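2-ON-2 hemoglobin (Agrobacterium tumefaciens, PDB 2XYK) binds heme b and probably oxygen, as a group II truncated hemoglobin thought to act as an oxygen carrier. Local coordinates at residues 4-8 against 9-13. Residues are numbered along the deposited sequence; the frame is centred on the assembly and turned at random.
Sequences ETVTL and YEAIG
Ala-11 N donates to Thr-7 O at 2.8 Å, the shortest polar bond here. It is the first i to i+4 bond of the helix. Thr-7 and Glu-10 add two reciprocal bonds. Glu-10 N gives its hydrogen to Thr-7 OG1 at 3.1 Å, with a nearly straight N-H...O angle of 167°. In return Thr-7 N donates to Glu-10 OE1 at 3.0 Å. This N-H meets the oxygen on its anti side, 28° out of the carboxylate plane. A chi1 near +60° points the Thr-7 hydroxyl at the N-H of Glu-10, in the first turn. Chi1 of -82° sets Glu-10 CG beside its own backbone N, and the extended chain beyond carries the carboxylate back to Thr-7 N. The pair forms a capping box, with Thr-7 as N-cap of the short helix 8-12. It is the first helix of this globin chain. Its N-terminal end would probably also favour the negative charge of Glu-10. The second carboxylate oxygen, OE2, has a weak hydrogen bond to Ser-2 OG. Val-6 lies just before the cap, where its CB is 3.2 Å from Glu-10 OE1. Val-6 CG2 is 4.2 Å from Ala-11 CB, a loose apolar contact. Ile-12 N continues the helical pattern to Leu-8 O at 3.0 Å. Gly-13 has positive phi and closes the helix in a Schellman motif. The Leu-8 side chain packs on Ile-113 and Ile-114 of helix 108-125, while Tyr-9 touches Asp-15 and Val-18 of helix 14-31.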
loop_
_atom_site.group_PDB
_atom_site.type_symbol
_atom_site.label_atom_id
_atom_site.label_comp_id
_atom_site.label_asym_id
_atom_site.label_seq_id
_atom_site.Cartn_x
_atom_site.Cartn_y
_atom_site.Cartn_z
ATOM N N GLU A 4 -21.516 -13.612 -9.979
ATOM C CA GLU A 4 -21.000 -13.554 -11.369
ATOM C C GLU A 4 -19.781 -12.661 -11.554
ATOM O O GLU A 4 -18.800 -13.134 -12.089
ATOM C CB GLU A 4 -22.038 -13.378 -12.482
ATOM C CG GLU A 4 -21.456 -13.634 -13.929
ATOM C CD GLU A 4 -21.221 -15.134 -14.275
ATOM O OE1 GLU A 4 -22.185 -15.915 -14.159
ATOM O OE2 GLU A 4 -20.090 -15.540 -14.695
ATOM N N THR A 5 -19.814 -11.399 -11.122
ATOM C CA THR A 5 -18.534 -10.689 -10.914
ATOM C C THR A 5 -18.022 -10.914 -9.476
ATOM O O THR A 5 -18.758 -11.374 -8.598
ATOM C CB THR A 5 -18.566 -9.157 -11.236
ATOM O OG1 THR A 5 -19.529 -8.510 -10.405
ATOM C CG2 THR A 5 -18.887 -8.880 -12.722
ATOM N N VAL A 6 -16.745 -10.614 -9.256
ATOM C CA VAL A 6 -16.145 -10.690 -7.926
ATOM C C VAL A 6 -15.332 -9.401 -7.661
ATOM O O VAL A 6 -14.953 -8.715 -8.595
ATOM C CB VAL A 6 -15.241 -11.960 -7.796
ATOM C CG1 VAL A 6 -16.050 -13.239 -8.032
ATOM C CG2 VAL A 6 -14.081 -11.897 -8.759
ATOM N N THR A 7 -15.054 -9.075 -6.398
ATOM C CA THR A 7 -14.182 -7.906 -6.081
ATOM C C THR A 7 -12.711 -8.199 -6.336
ATOM O O THR A 7 -12.312 -9.365 -6.447
ATOM C CB THR A 7 -14.337 -7.446 -4.606
ATOM O OG1 THR A 7 -14.113 -8.566 -3.732
ATOM C CG2 THR A 7 -15.746 -6.909 -4.373
ATOM N N LEU A 8 -11.894 -7.153 -6.432
ATOM C CA LEU A 8 -10.447 -7.350 -6.447
ATOM C C LEU A 8 -9.979 -8.156 -5.216
ATOM O O LEU A 8 -9.110 -9.047 -5.336
ATOM C CB LEU A 8 -9.699 -6.014 -6.517
ATOM C CG LEU A 8 -9.555 -5.369 -7.891
ATOM C CD1 LEU A 8 -9.323 -3.875 -7.738
ATOM C CD2 LEU A 8 -8.395 -6.050 -8.665
ATOM N N TYR A 9 -10.547 -7.839 -4.043
ATOM C CA TYR A 9 -10.204 -8.535 -2.789
ATOM C C TYR A 9 -10.407 -10.028 -2.965
ATOM O O TYR A 9 -9.494 -10.822 -2.694
ATOM C CB TYR A 9 -11.095 -8.047 -1.649
ATOM C CG TYR A 9 -10.749 -8.483 -0.224
ATOM C CD1 TYR A 9 -9.644 -7.939 0.464
ATOM C CD2 TYR A 9 -11.586 -9.368 0.474
ATOM C CE1 TYR A 9 -9.377 -8.295 1.804
ATOM C CE2 TYR A 9 -11.326 -9.734 1.821
ATOM C CZ TYR A 9 -10.227 -9.201 2.480
ATOM O OH TYR A 9 -9.981 -9.542 3.805
ATOM N N GLU A 10 -11.608 -10.402 -3.411
ATOM C CA GLU A 10 -11.910 -11.814 -3.689
ATOM C C GLU A 10 -10.922 -12.386 -4.702
ATOM O O GLU A 10 -10.307 -13.441 -4.483
ATOM C CB GLU A 10 -13.347 -11.954 -4.206
ATOM C CG GLU A 10 -14.391 -11.973 -3.113
ATOM C CD GLU A 10 -15.833 -11.870 -3.660
ATOM O OE1 GLU A 10 -16.018 -11.385 -4.794
ATOM O OE2 GLU A 10 -16.764 -12.260 -2.948
ATOM N N ALA A 11 -10.752 -11.658 -5.796
ATOM C CA ALA A 11 -9.914 -12.093 -6.934
ATOM C C ALA A 11 -8.440 -12.440 -6.586
ATOM O O ALA A 11 -7.856 -13.356 -7.176
ATOM C CB ALA A 11 -9.985 -11.034 -8.067
ATOM N N ILE A 12 -7.829 -11.684 -5.673
ATOM C CA ILE A 12 -6.408 -11.890 -5.327
ATOM C C ILE A 12 -6.205 -12.852 -4.159
ATOM O O ILE A 12 -5.078 -13.201 -3.861
ATOM C CB ILE A 12 -5.675 -10.562 -5.011
ATOM C CG1 ILE A 12 -6.134 -9.973 -3.654
ATOM C CG2 ILE A 12 -5.800 -9.558 -6.194
ATOM C CD1 ILE A 12 -5.262 -8.780 -3.155
ATOM N N GLY A 13 -7.281 -13.264 -3.498
ATOM C CA GLY A 13 -7.202 -14.246 -2.422
ATOM C C GLY A 13 -7.474 -13.659 -1.051
ATOM O O GLY A 13 -7.154 -14.276 -0.034
#